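Local coordinates for alpha-catenin-like protein hmp-1 (Caenorhabditis elegans, PDB 5H5M) that links the cadherin-catenin complex of adherens junctions to actin filaments and is required for cell migration and cell shape changes during embryonic body enclosure and elongation, at residues A[36-41]-A[67-72]; A[60-65]-A[105-110]; A[111-116]-A[237-242]; A[117-122]-A[160-165]. All blocks are in the same frame, centred on the assembly; numbering follows the deposited sequence.

Contact 1: residues A[36-41]-A[67-72]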
loop_
_atom_site.group_PDB
_atom_site.type_symbol
_atom_site.label_atom_id
_atom_site.label_comp_id
_atom_site.label_asym_id
_atom_site.label_seq_id
_atom_site.Cartn_x
_atom_site.Cartn_y
_atom_site.Cartn_z
ATOM N N GLY A 36 -27.124 -8.928 11.686
ATOM C CA GLY A 36 -27.091 -8.440 10.318
ATOM C C GLY A 36 -25.975 -7.430 10.132
ATOM O O GLY A 36 -25.294 -7.417 9.106
ATOM N N HIS A 37 -25.790 -6.585 11.141
ATOM C CA HIS A 37 -24.720 -5.592 11.149
ATOM C C HIS A 37 -23.352 -6.271 11.072
ATOM O O HIS A 37 -22.490 -5.873 10.287
ATOM C CB HIS A 37 -24.823 -4.725 12.408
ATOM C CG HIS A 37 -24.131 -3.403 12.297
ATOM N ND1 HIS A 37 -24.481 -2.317 13.074
ATOM C CD2 HIS A 37 -23.109 -2.989 11.513
ATOM C CE1 HIS A 37 -23.706 -1.293 12.769
ATOM N NE2 HIS A 37 -22.864 -1.674 11.824
ATOM N N CYS A 38 -23.168 -7.304 11.888
ATOM C CA CYS A 38 -21.924 -8.066 11.906
ATOM C C CYS A 38 -21.635 -8.748 10.571
ATOM O O CYS A 38 -20.492 -8.771 10.113
ATOM C CB CYS A 38 -21.966 -9.118 13.014
ATOM S SG CYS A 38 -20.519 -10.194 13.069
ATOM N N GLU A 39 -22.670 -9.311 9.955
ATOM C CA GLU A 39 -22.502 -10.026 8.695
ATOM C C GLU A 39 -22.137 -9.090 7.544
ATOM O O GLU A 39 -21.468 -9.502 6.598
ATOM C CB GLU A 39 -23.767 -10.815 8.350
ATOM C CG GLU A 39 -24.066 -11.954 9.315
ATOM C CD GLU A 39 -22.920 -12.944 9.431
ATOM O OE1 GLU A 39 -22.302 -13.271 8.395
ATOM O OE2 GLU A 39 -22.630 -13.388 10.562
ATOM N N ARG A 40 -22.570 -7.834 7.627
ATOM C CA ARG A 40 -22.214 -6.846 6.611
ATOM C C ARG A 40 -20.739 -6.480 6.721
ATOM O O ARG A 40 -20.075 -6.230 5.715
ATOM C CB ARG A 40 -23.086 -5.593 6.730
ATOM C CG ARG A 40 -24.519 -5.798 6.262
ATOM C CD ARG A 40 -25.251 -4.476 6.075
ATOM N NE ARG A 40 -25.519 -3.801 7.344
ATOM C CZ ARG A 40 -26.567 -4.058 8.121
ATOM N NH1 ARG A 40 -27.449 -4.984 7.768
ATOM N NH2 ARG A 40 -26.731 -3.393 9.255
ATOM N N ILE A 41 -20.238 -6.452 7.952
ATOM C CA ILE A 41 -18.817 -6.248 8.204
ATOM C C ILE A 41 -18.011 -7.417 7.642
ATOM O O ILE A 41 -17.009 -7.223 6.951
ATOM C CB ILE A 41 -18.529 -6.095 9.714
ATOM C CG1 ILE A 41 -19.215 -4.841 10.262
ATOM C CG2 ILE A 41 -17.038 -6.041 9.980
ATOM C CD1 ILE A 41 -18.996 -4.622 11.741
ATOM N N ASN A 67 -14.256 -14.634 11.964
ATOM C CA ASN A 67 -14.829 -15.737 12.723
ATOM C C ASN A 67 -14.814 -15.445 14.218
ATOM O O ASN A 67 -15.745 -15.800 14.936
ATOM C CB ASN A 67 -14.078 -17.038 12.430
ATOM C CG ASN A 67 -14.232 -17.486 10.989
ATOM O OD1 ASN A 67 -15.220 -17.160 10.332
ATOM N ND2 ASN A 67 -13.257 -18.242 10.494
ATOM N N ASN A 68 -13.751 -14.791 14.679
ATOM C CA ASN A 68 -13.649 -14.398 16.079
ATOM C C ASN A 68 -14.688 -13.340 16.439
ATOM O O ASN A 68 -15.272 -13.372 17.522
ATOM C CB ASN A 68 -12.242 -13.883 16.395
ATOM C CG ASN A 68 -11.167 -14.944 16.201
ATOM O OD1 ASN A 68 -11.444 -16.144 16.231
ATOM N ND2 ASN A 68 -9.929 -14.501 16.010
ATOM N N LEU A 69 -14.915 -12.405 15.520
ATOM C CA LEU A 69 -15.909 -11.358 15.718
ATOM C C LEU A 69 -17.321 -11.941 15.816
ATOM O O LEU A 69 -18.116 -11.512 16.654
ATOM C CB LEU A 69 -15.837 -10.334 14.586
ATOM C CG LEU A 69 -16.815 -9.160 14.660
ATOM C CD1 LEU A 69 -16.749 -8.479 16.021
ATOM C CD2 LEU A 69 -16.526 -8.165 13.546
ATOM N N ARG A 70 -17.628 -12.913 14.961
ATOM C CA ARG A 70 -18.918 -13.600 15.018
ATOM C C ARG A 70 -19.121 -14.265 16.372
ATOM O O ARG A 70 -20.164 -14.102 17.007
ATOM C CB ARG A 70 -19.034 -14.652 13.913
ATOM C CG ARG A 70 -19.396 -14.099 12.550
ATOM C CD ARG A 70 -19.390 -15.199 11.500
ATOM N NE ARG A 70 -19.862 -14.719 10.204
ATOM C CZ ARG A 70 -19.607 -15.325 9.049
ATOM N NH1 ARG A 70 -18.875 -16.431 9.028
ATOM N NH2 ARG A 70 -20.074 -14.820 7.915
ATOM N N GLN A 71 -18.110 -15.016 16.799
ATOM C CA GLN A 71 -18.151 -15.733 18.066
ATOM C C GLN A 71 -18.299 -14.775 19.243
ATOM O O GLN A 71 -19.115 -15.000 20.139
ATOM C CB GLN A 71 -16.889 -16.580 18.233
ATOM C CG GLN A 71 -16.818 -17.353 19.538
ATOM C CD GLN A 71 -15.455 -17.978 19.762
ATOM O OE1 GLN A 71 -14.593 -17.949 18.882
ATOM N NE2 GLN A 71 -15.249 -18.544 20.946
ATOM N N ALA A 72 -17.510 -13.706 19.230
ATOM C CA ALA A 72 -17.554 -12.708 20.292
ATOM C C ALA A 72 -18.925 -12.047 20.377
ATOM O O ALA A 72 -19.389 -11.717 21.466
ATOM C CB ALA A 72 -16.470 -11.654 20.082
#
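Helices 27-49 and 56-80 run almost exactly antiparallel where Cys38 faces Arg70, their local axes 10.4 Å apart at an angle of 174°. Between them Cys38 and Leu69 meet on the buried side: SG, anti to the backbone N (chi1 176°), reaches across to Leu69 CG at 4.2 Å and also lies against the aliphatic CG of Arg70. Deeper in, Ile41 CG2 packs on Leu69 CD2 at 4.2 Å, the two side chains crossing at about a right angle. These are neighbouring helices of what is probably the N-terminal four-helix bundle of the M domain, in the vinculin/alpha-catenin family; helix 6-17 packs on Ile41, and helix 92-122 on both Ile41 and Leu69. The partly exposed side of the contact is polar. Arg70, extended from CG to NE, meets Glu39, whose chain bends at chi2, in a salt bridge with the carboxylate and guanidinium planes 21° apart. Arg70 NH2 donates to the syn lone pair of Glu39 OE1 at 2.8 Å, while Arg70 NE makes a weak bond to Glu39 OE2 at 3.1 Å. A methionine in place of Arg70 would probably leave the Glu39 carboxylate without its charged mate across the helix pair.

Contact 2: residues A[60-65]-A[105-110]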
loop_
_atom_site.group_PDB
_atom_site.type_symbol
_atom_site.label_atom_id
_atom_site.label_comp_id
_atom_site.label_asym_id
_atom_site.label_seq_id
_atom_site.Cartn_x
_atom_site.Cartn_y
_atom_site.Cartn_z
ATOM N N GLN A 60 -5.580 -14.437 5.515
ATOM C CA GLN A 60 -5.984 -15.399 6.532
ATOM C C GLN A 60 -6.250 -14.735 7.883
ATOM O O GLN A 60 -7.084 -15.207 8.652
ATOM C CB GLN A 60 -4.928 -16.499 6.682
ATOM C CG GLN A 60 -4.820 -17.457 5.484
ATOM C CD GLN A 60 -6.161 -18.033 5.010
ATOM O OE1 GLN A 60 -7.145 -18.081 5.754
ATOM N NE2 GLN A 60 -6.192 -18.480 3.758
ATOM N N LYS A 61 -5.548 -13.642 8.171
ATOM C CA LYS A 61 -5.782 -12.918 9.415
ATOM C C LYS A 61 -7.171 -12.292 9.408
ATOM O O LYS A 61 -7.878 -12.308 10.419
ATOM C CB LYS A 61 -4.717 -11.842 9.636
ATOM C CG LYS A 61 -3.362 -12.393 10.037
ATOM C CD LYS A 61 -2.366 -11.279 10.314
ATOM C CE LYS A 61 -1.622 -10.889 9.048
ATOM N NZ LYS A 61 -0.335 -10.195 9.325
ATOM N N ILE A 62 -7.553 -11.747 8.258
ATOM C CA ILE A 62 -8.867 -11.146 8.082
ATOM C C ILE A 62 -9.967 -12.192 8.246
ATOM O O ILE A 62 -10.961 -11.957 8.933
ATOM C CB ILE A 62 -8.990 -10.470 6.704
ATOM C CG1 ILE A 62 -8.024 -9.285 6.616
ATOM C CG2 ILE A 62 -10.422 -10.016 6.449
ATOM C CD1 ILE A 62 -8.030 -8.585 5.283
ATOM N N VAL A 63 -9.772 -13.348 7.617
ATOM C CA VAL A 63 -10.711 -14.463 7.720
ATOM C C VAL A 63 -10.872 -14.931 9.168
ATOM O O VAL A 63 -11.991 -15.101 9.657
ATOM C CB VAL A 63 -10.261 -15.649 6.841
ATOM C CG1 VAL A 63 -11.094 -16.888 7.130
ATOM C CG2 VAL A 63 -10.351 -15.278 5.372
ATOM N N ALA A 64 -9.749 -15.126 9.853
ATOM C CA ALA A 64 -9.759 -15.587 11.239
ATOM C C ALA A 64 -10.460 -14.600 12.176
ATOM O O ALA A 64 -11.251 -15.003 13.030
ATOM C CB ALA A 64 -8.338 -15.840 11.714
ATOM N N GLU A 65 -10.172 -13.311 12.014
ATOM C CA GLU A 65 -10.755 -12.290 12.875
ATOM C C GLU A 65 -12.244 -12.095 12.617
ATOM O O GLU A 65 -12.976 -11.662 13.505
ATOM C CB GLU A 65 -10.023 -10.957 12.705
ATOM C CG GLU A 65 -8.720 -10.871 13.486
ATOM C CD GLU A 65 -8.915 -11.075 14.978
ATOM O OE1 GLU A 65 -9.958 -10.643 15.513
ATOM O OE2 GLU A 65 -8.023 -11.671 15.617
ATOM N N LYS A 105 -11.282 -4.136 16.727
ATOM C CA LYS A 105 -10.060 -3.348 16.608
ATOM C C LYS A 105 -9.003 -4.076 15.778
ATOM O O LYS A 105 -8.320 -3.466 14.951
ATOM C CB LYS A 105 -9.488 -3.016 17.989
ATOM C CG LYS A 105 -8.136 -2.319 17.921
ATOM C CD LYS A 105 -7.540 -2.039 19.290
ATOM C CE LYS A 105 -6.143 -1.452 19.142
ATOM N NZ LYS A 105 -5.519 -1.099 20.443
ATOM N N ASP A 106 -8.866 -5.379 16.003
ATOM C CA ASP A 106 -7.895 -6.168 15.258
ATOM C C ASP A 106 -8.312 -6.328 13.801
ATOM O O ASP A 106 -7.479 -6.257 12.896
ATOM C CB ASP A 106 -7.704 -7.540 15.905
ATOM C CG ASP A 106 -6.933 -7.467 17.209
ATOM O OD1 ASP A 106 -7.195 -8.297 18.107
ATOM O OD2 ASP A 106 -6.065 -6.576 17.335
ATOM N N LEU A 107 -9.605 -6.544 13.579
ATOM C CA LEU A 107 -10.118 -6.711 12.227
ATOM C C LEU A 107 -9.862 -5.469 11.383
ATOM O O LEU A 107 -9.447 -5.573 10.231
ATOM C CB LEU A 107 -11.613 -7.028 12.245
ATOM C CG LEU A 107 -12.259 -7.169 10.863
ATOM C CD1 LEU A 107 -11.608 -8.292 10.075
ATOM C CD2 LEU A 107 -13.754 -7.401 10.986
ATOM N N ARG A 108 -10.087 -4.291 11.954
ATOM C CA ARG A 108 -9.917 -3.077 11.171
ATOM C C ARG A 108 -8.438 -2.791 10.904
ATOM O O ARG A 108 -8.099 -2.256 9.851
ATOM C CB ARG A 108 -10.597 -1.879 11.848
ATOM C CG ARG A 108 -10.136 -1.547 13.248
ATOM C CD ARG A 108 -10.940 -0.374 13.793
ATOM N NE ARG A 108 -10.749 0.831 12.989
ATOM C CZ ARG A 108 -11.680 1.761 12.798
ATOM N NH1 ARG A 108 -12.881 1.624 13.346
ATOM N NH2 ARG A 108 -11.411 2.825 12.052
ATOM N N ARG A 109 -7.559 -3.166 11.829
ATOM C CA ARG A 109 -6.128 -2.998 11.594
ATOM C C ARG A 109 -5.692 -3.844 10.405
ATOM O O ARG A 109 -4.960 -3.372 9.536
ATOM C CB ARG A 109 -5.300 -3.371 12.827
ATOM C CG ARG A 109 -3.809 -3.090 12.642
ATOM C CD ARG A 109 -2.967 -3.528 13.832
ATOM N NE ARG A 109 -2.974 -4.978 14.011
ATOM C CZ ARG A 109 -3.709 -5.616 14.916
ATOM N NH1 ARG A 109 -3.653 -6.939 15.006
ATOM N NH2 ARG A 109 -4.498 -4.931 15.734
ATOM N N HIS A 110 -6.157 -5.091 10.373
ATOM C CA HIS A 110 -5.881 -5.998 9.260
ATOM C C HIS A 110 -6.396 -5.460 7.925
ATOM O O HIS A 110 -5.713 -5.551 6.905
ATOM C CB HIS A 110 -6.498 -7.370 9.533
ATOM C CG HIS A 110 -5.808 -8.137 10.618
ATOM N ND1 HIS A 110 -6.483 -8.956 11.496
ATOM C CD2 HIS A 110 -4.499 -8.217 10.956
ATOM C CE1 HIS A 110 -5.620 -9.503 12.336
ATOM N NE2 HIS A 110 -4.411 -9.071 12.029
HETATM O O HOH W 1 -7.813 -10.652 18.105
#
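His110 and Glu65 bury the most surface here, where helices 56-80 and 92-122 pack antiparallel with local axes 9.3 Å apart. Lys61 CB sits over the centre of one face, a CH-pi contact 3.6 Å from the centroid of the His110 ring and 9° off its normal, and Lys61 CD comes to 3.5 Å from His110 NE2. Glu65 CG lies in the ring plane at the edge, 3.6 Å from His110 ND1. The bend of Glu65 at chi2 (-58°) sets CD toward Asp106, 3.8 Å from Asp106 CB. Leu107 CD1 fills the inner side, against Ile62 CG2 at 4.2 Å and near Glu65 CB. An alanine in place of His110 would probably open a gap beneath Lys61 and leave the aliphatic stem of Glu65 without its neighbour at the ring edge. Glu65 OE2 and Asp106 OD1, like charges, are 4.3 Å apart. A water donates to Glu65 OE2, though its approach to Asp106 OD1 is too short to be certain. Arg109 NH2 forms a salt bridge with Asp106 OD2 at 2.8 Å, so the negative charge of Asp106 is probably eased by the cation on its own helix, and perhaps by the water.

Contact 3: residues A[111-116]-A[237-242]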
loop_
_atom_site.group_PDB
_atom_site.type_symbol
_atom_site.label_atom_id
_atom_site.label_comp_id
_atom_site.label_asym_id
_atom_site.label_seq_id
_atom_site.Cartn_x
_atom_site.Cartn_y
_atom_site.Cartn_z
ATOM N N LEU A 111 -7.602 -4.899 7.939
ATOM C CA LEU A 111 -8.214 -4.362 6.729
ATOM C C LEU A 111 -7.457 -3.135 6.230
ATOM O O LEU A 111 -7.182 -3.013 5.032
ATOM C CB LEU A 111 -9.683 -4.006 6.977
ATOM C CG LEU A 111 -10.625 -5.164 7.323
ATOM C CD1 LEU A 111 -11.922 -4.637 7.910
ATOM C CD2 LEU A 111 -10.897 -6.031 6.097
ATOM N N ARG A 112 -7.131 -2.228 7.151
ATOM C CA ARG A 112 -6.408 -1.011 6.800
ATOM C C ARG A 112 -5.079 -1.358 6.143
ATOM O O ARG A 112 -4.700 -0.761 5.137
ATOM C CB ARG A 112 -6.166 -0.128 8.034
ATOM C CG ARG A 112 -7.423 0.462 8.666
ATOM C CD ARG A 112 -8.181 1.398 7.728
ATOM N NE ARG A 112 -7.853 2.804 7.968
ATOM C CZ ARG A 112 -6.966 3.496 7.262
ATOM N NH1 ARG A 112 -6.315 2.915 6.260
ATOM N NH2 ARG A 112 -6.730 4.769 7.554
ATOM N N ARG A 113 -4.385 -2.341 6.708
ATOM C CA ARG A 113 -3.061 -2.709 6.226
ATOM C C ARG A 113 -3.141 -3.538 4.949
ATOM O O ARG A 113 -2.164 -3.635 4.203
ATOM C CB ARG A 113 -2.288 -3.458 7.313
ATOM C CG ARG A 113 -1.878 -2.555 8.468
ATOM C CD ARG A 113 -0.982 -3.256 9.474
ATOM N NE ARG A 113 -0.567 -2.341 10.537
ATOM C CZ ARG A 113 0.346 -2.628 11.459
ATOM N NH1 ARG A 113 0.949 -3.809 11.454
ATOM N NH2 ARG A 113 0.658 -1.732 12.387
ATOM N N ALA A 114 -4.307 -4.128 4.696
ATOM C CA ALA A 114 -4.544 -4.805 3.427
ATOM C C ALA A 114 -4.601 -3.767 2.311
ATOM O O ALA A 114 -4.098 -3.991 1.210
ATOM C CB ALA A 114 -5.832 -5.622 3.474
ATOM N N ILE A 115 -5.221 -2.629 2.608
ATOM C CA ILE A 115 -5.277 -1.521 1.663
ATOM C C ILE A 115 -3.882 -0.911 1.489
ATOM O O ILE A 115 -3.472 -0.581 0.374
ATOM C CB ILE A 115 -6.299 -0.445 2.118
ATOM C CG1 ILE A 115 -7.656 -0.672 1.440
ATOM C CG2 ILE A 115 -5.811 0.957 1.793
ATOM C CD1 ILE A 115 -8.260 -2.046 1.669
ATOM N N VAL A 116 -3.146 -0.786 2.587
ATOM C CA VAL A 116 -1.791 -0.244 2.528
ATOM C C VAL A 116 -0.869 -1.175 1.735
ATOM O O VAL A 116 0.042 -0.708 1.050
ATOM C CB VAL A 116 -1.221 0.003 3.938
ATOM C CG1 VAL A 116 0.204 0.513 3.865
ATOM C CG2 VAL A 116 -2.093 1.002 4.680
ATOM N N LEU A 237 0.204 6.885 9.123
ATOM C CA LEU A 237 1.641 6.780 8.894
ATOM C C LEU A 237 2.240 5.474 9.417
ATOM O O LEU A 237 3.091 4.874 8.760
ATOM C CB LEU A 237 2.358 7.970 9.533
ATOM C CG LEU A 237 3.887 7.990 9.467
ATOM C CD1 LEU A 237 4.361 7.913 8.029
ATOM C CD2 LEU A 237 4.426 9.242 10.143
ATOM N N ASP A 238 1.796 5.029 10.587
ATOM C CA ASP A 238 2.365 3.820 11.171
ATOM C C ASP A 238 2.075 2.583 10.327
ATOM O O ASP A 238 2.955 1.738 10.143
ATOM C CB ASP A 238 1.856 3.598 12.588
ATOM C CG ASP A 238 2.547 2.430 13.263
ATOM O OD1 ASP A 238 1.938 1.341 13.342
ATOM O OD2 ASP A 238 3.712 2.596 13.688
ATOM N N ASP A 239 0.847 2.474 9.831
ATOM C CA ASP A 239 0.492 1.398 8.909
ATOM C C ASP A 239 1.408 1.405 7.690
ATOM O O ASP A 239 1.928 0.361 7.280
ATOM C CB ASP A 239 -0.964 1.516 8.459
ATOM C CG ASP A 239 -1.945 1.174 9.558
ATOM O OD1 ASP A 239 -1.553 0.465 10.506
ATOM O OD2 ASP A 239 -3.111 1.608 9.465
ATOM N N PHE A 240 1.616 2.587 7.119
ATOM C CA PHE A 240 2.420 2.678 5.911
ATOM C C PHE A 240 3.863 2.261 6.167
ATOM O O PHE A 240 4.453 1.553 5.360
ATOM C CB PHE A 240 2.387 4.088 5.324
ATOM C CG PHE A 240 3.099 4.193 4.007
ATOM C CD1 PHE A 240 2.486 3.762 2.842
ATOM C CD2 PHE A 240 4.390 4.693 3.935
ATOM C CE1 PHE A 240 3.139 3.841 1.627
ATOM C CE2 PHE A 240 5.048 4.778 2.724
ATOM C CZ PHE A 240 4.423 4.347 1.569
ATOM N N LEU A 241 4.419 2.688 7.295
ATOM C CA LEU A 241 5.800 2.364 7.624
ATOM C C LEU A 241 5.958 0.895 8.003
ATOM O O LEU A 241 6.975 0.275 7.689
ATOM C CB LEU A 241 6.302 3.259 8.758
ATOM C CG LEU A 241 6.364 4.756 8.444
ATOM C CD1 LEU A 241 7.037 5.501 9.575
ATOM C CD2 LEU A 241 7.084 5.017 7.126
ATOM N N ALA A 242 4.952 0.338 8.675
ATOM C CA ALA A 242 4.999 -1.060 9.098
ATOM C C ALA A 242 4.916 -1.996 7.894
ATOM O O ALA A 242 5.631 -2.996 7.821
ATOM C CB ALA A 242 3.876 -1.360 10.085
#
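Asp238 and Asp239, at the start of helix 237-260, face Arg113 of helix 92-122 in a salt-bridge network that joins two helical bundles of the M domain. The local axes cross at -58°, 9.4 Å apart, far from the near-antiparallel packing of helices within a bundle. Asp238 comes first: its OD1 forms a salt bridge with Arg113 NH2 at 3.5 Å, the carboxylate and guanidinium planes 47° apart. Asp239 makes the stronger link. Arg113 NE donates to Asp239 OD1 at 3.0 Å in a nearly straight bond, the N-H...O angle being 170°. The oxygen lies at the edge of the guanidinium, near its plane, yet the donor approaches from above the carboxylate plane. The extended Arg113 chain sets NE beside Asp239 OD1, and NH2 comes near Asp238, while the other oxygen of Asp239, OD2, lies against Arg112 CB. On the apolar side Val116 CG2 touches Asp239 CB at 4.0 Å. Phe240 points its CB away from helix 92-122, and Val116 CG1 instead packs on its backbone, 3.7 Å from Phe240 CA, and obliquely to its ring. Leu241 turns away, toward helix 276-300. One turn after Asp238, Ala242 CB lies over one face of the Arg113 guanidinium, offset toward its rim, 4.0 Å from NH2.

Contact 4: residues A[117-122]-A[160-165]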
loop_
_atom_site.group_PDB
_atom_site.type_symbol
_atom_site.label_atom_id
_atom_site.label_comp_id
_atom_site.label_asym_id
_atom_site.label_seq_id
_atom_site.Cartn_x
_atom_site.Cartn_y
_atom_site.Cartn_z
ATOM N N ASP A 117 -1.124 -2.482 1.807
ATOM C CA ASP A 117 -0.428 -3.449 0.953
ATOM C C ASP A 117 -0.505 -3.044 -0.514
ATOM O O ASP A 117 0.496 -3.059 -1.232
ATOM C CB ASP A 117 -1.017 -4.853 1.100
ATOM C CG ASP A 117 -0.464 -5.606 2.285
ATOM O OD1 ASP A 117 -1.212 -6.428 2.848
ATOM O OD2 ASP A 117 0.710 -5.389 2.653
ATOM N N HIS A 118 -1.713 -2.698 -0.945
ATOM C CA HIS A 118 -1.966 -2.307 -2.322
ATOM C C HIS A 118 -1.317 -0.964 -2.648
ATOM O O HIS A 118 -0.708 -0.808 -3.704
ATOM C CB HIS A 118 -3.474 -2.254 -2.585
ATOM C CG HIS A 118 -4.137 -3.600 -2.574
ATOM N ND1 HIS A 118 -4.378 -4.299 -1.410
ATOM C CD2 HIS A 118 -4.594 -4.375 -3.582
ATOM C CE1 HIS A 118 -4.960 -5.449 -1.705
ATOM N NE2 HIS A 118 -5.103 -5.522 -3.015
ATOM N N ILE A 119 -1.444 -0.006 -1.736
ATOM C CA ILE A 119 -0.851 1.318 -1.914
ATOM C C ILE A 119 0.671 1.231 -1.974
ATOM O O ILE A 119 1.315 1.918 -2.775
ATOM C CB ILE A 119 -1.267 2.277 -0.780
ATOM C CG1 ILE A 119 -2.783 2.501 -0.811
ATOM C CG2 ILE A 119 -0.534 3.608 -0.893
ATOM C CD1 ILE A 119 -3.284 3.464 0.238
ATOM N N SER A 120 1.238 0.371 -1.132
ATOM C CA SER A 120 2.681 0.161 -1.102
ATOM C C SER A 120 3.191 -0.339 -2.453
ATOM O O SER A 120 4.174 0.181 -2.977
ATOM C CB SER A 120 3.056 -0.825 0.011
ATOM O OG SER A 120 4.456 -1.051 0.062
ATOM N N ASP A 121 2.512 -1.336 -3.018
ATOM C CA ASP A 121 2.901 -1.901 -4.310
ATOM C C ASP A 121 2.662 -0.939 -5.474
ATOM O O ASP A 121 3.544 -0.726 -6.306
ATOM C CB ASP A 121 2.143 -3.207 -4.583
ATOM C CG ASP A 121 2.540 -4.329 -3.638
ATOM O OD1 ASP A 121 3.640 -4.261 -3.051
ATOM O OD2 ASP A 121 1.750 -5.288 -3.487
ATOM N N ALA A 122 1.467 -0.364 -5.525
ATOM C CA ALA A 122 1.021 0.366 -6.708
ATOM C C ALA A 122 1.716 1.711 -6.897
ATOM O O ALA A 122 1.850 2.188 -8.023
ATOM C CB ALA A 122 -0.487 0.567 -6.653
ATOM N N VAL A 160 -5.627 3.065 -10.262
ATOM C CA VAL A 160 -7.038 3.427 -10.267
ATOM C C VAL A 160 -7.822 2.490 -9.353
ATOM O O VAL A 160 -8.583 2.933 -8.495
ATOM C CB VAL A 160 -7.632 3.390 -11.693
ATOM C CG1 VAL A 160 -9.154 3.350 -11.644
ATOM C CG2 VAL A 160 -7.151 4.596 -12.498
ATOM N N SER A 161 -7.609 1.193 -9.537
ATOM C CA SER A 161 -8.270 0.171 -8.738
ATOM C C SER A 161 -7.936 0.293 -7.253
ATOM O O SER A 161 -8.821 0.211 -6.402
ATOM C CB SER A 161 -7.886 -1.220 -9.246
ATOM O OG SER A 161 -8.399 -2.230 -8.398
ATOM N N VAL A 162 -6.657 0.486 -6.950
ATOM C CA VAL A 162 -6.202 0.623 -5.569
ATOM C C VAL A 162 -6.790 1.874 -4.912
ATOM O O VAL A 162 -7.201 1.838 -3.747
ATOM C CB VAL A 162 -4.659 0.669 -5.494
ATOM C CG1 VAL A 162 -4.193 1.053 -4.099
ATOM C CG2 VAL A 162 -4.073 -0.678 -5.900
ATOM N N ALA A 163 -6.839 2.973 -5.661
ATOM C CA ALA A 163 -7.433 4.211 -5.163
ATOM C C ALA A 163 -8.883 4.000 -4.732
ATOM O O ALA A 163 -9.298 4.460 -3.668
ATOM C CB ALA A 163 -7.354 5.305 -6.221
ATOM N N ARG A 164 -9.650 3.302 -5.562
ATOM C CA ARG A 164 -11.055 3.049 -5.267
ATOM C C ARG A 164 -11.220 2.070 -4.109
ATOM O O ARG A 164 -12.161 2.185 -3.323
ATOM C CB ARG A 164 -11.779 2.532 -6.513
ATOM C CG ARG A 164 -11.975 3.606 -7.576
ATOM C CD ARG A 164 -12.397 3.023 -8.920
ATOM N NE ARG A 164 -12.734 4.077 -9.872
ATOM C CZ ARG A 164 -12.737 3.928 -11.193
ATOM N NH1 ARG A 164 -12.414 2.762 -11.734
ATOM N NH2 ARG A 164 -13.057 4.950 -11.974
ATOM N N LEU A 165 -10.300 1.116 -4.005
ATOM C CA LEU A 165 -10.324 0.138 -2.921
ATOM C C LEU A 165 -10.072 0.826 -1.580
ATOM O O LEU A 165 -10.655 0.459 -0.560
ATOM C CB LEU A 165 -9.286 -0.964 -3.166
ATOM C CG LEU A 165 -9.150 -2.099 -2.142
ATOM C CD1 LEU A 165 -10.273 -3.105 -2.301
ATOM C CD2 LEU A 165 -7.793 -2.792 -2.260
#
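His118 and Val162 face each other across helices 92-122 and 142-166, which pack antiparallel with local axes 9.6 Å apart at an angle of 154°. His118 CB is straddled by both methyls of Val162, CG1 and CG2 each at 3.7 Å, and its ring receives Leu165 CD2 over the centre of one face. Leu165 CD2 stands 3.7 Å from the centroid of the His118 ring and 5° off the normal, a CH-pi contact in which all five ring atoms are almost equally distant. Polar partners beyond the contact fix the ring's rotation: ND1 is hydrogen-bonded to Ala114 O and NE2 to Ser53 OG. Next, Ile119 brings CG1 to Val162 CG1 at 3.9 Å. A turn beyond His118, Ala122 CB closes on Val162 CG2 at 3.9 Å. With CG1 anti to the backbone N (chi1 170°), Val162 spreads its two methyls so that CG1 serves Ile119 and CG2 serves Ala122. No hydrogen bond passes between the segments; apolar groups and the face of the imidazole carry the packing. This is antiparallel helix packing, a valine seated among three residues of the facing helix, as expected within the all-helical bundles of the vinculin/alpha-catenin family.

In the fold
Helix 92-122 is the common element of contacts 2, 3 and 4, while contact 1 shares helix 56-80 with contact 2. Contacts 1 and 2 touch through Leu107, which packs on Ile41 and Leu69 and so continues one apolar core. Ile62 similarly connects contact 2 to Leu111 and Ala114 of contact 3, and Ile115 reaches the backbone of Leu165 in contact 4. Contacts 1 and 4 are buried, contacts 2 and 3 only partly. Contact 4 is apolar, whereas contact 1, whose centre lies about 26 Å from the centre of the chain, adds a salt bridge on its more exposed side. Like charges lie near each other in contact 2, with a water beside them, and opposite charges pair directly in contact 3.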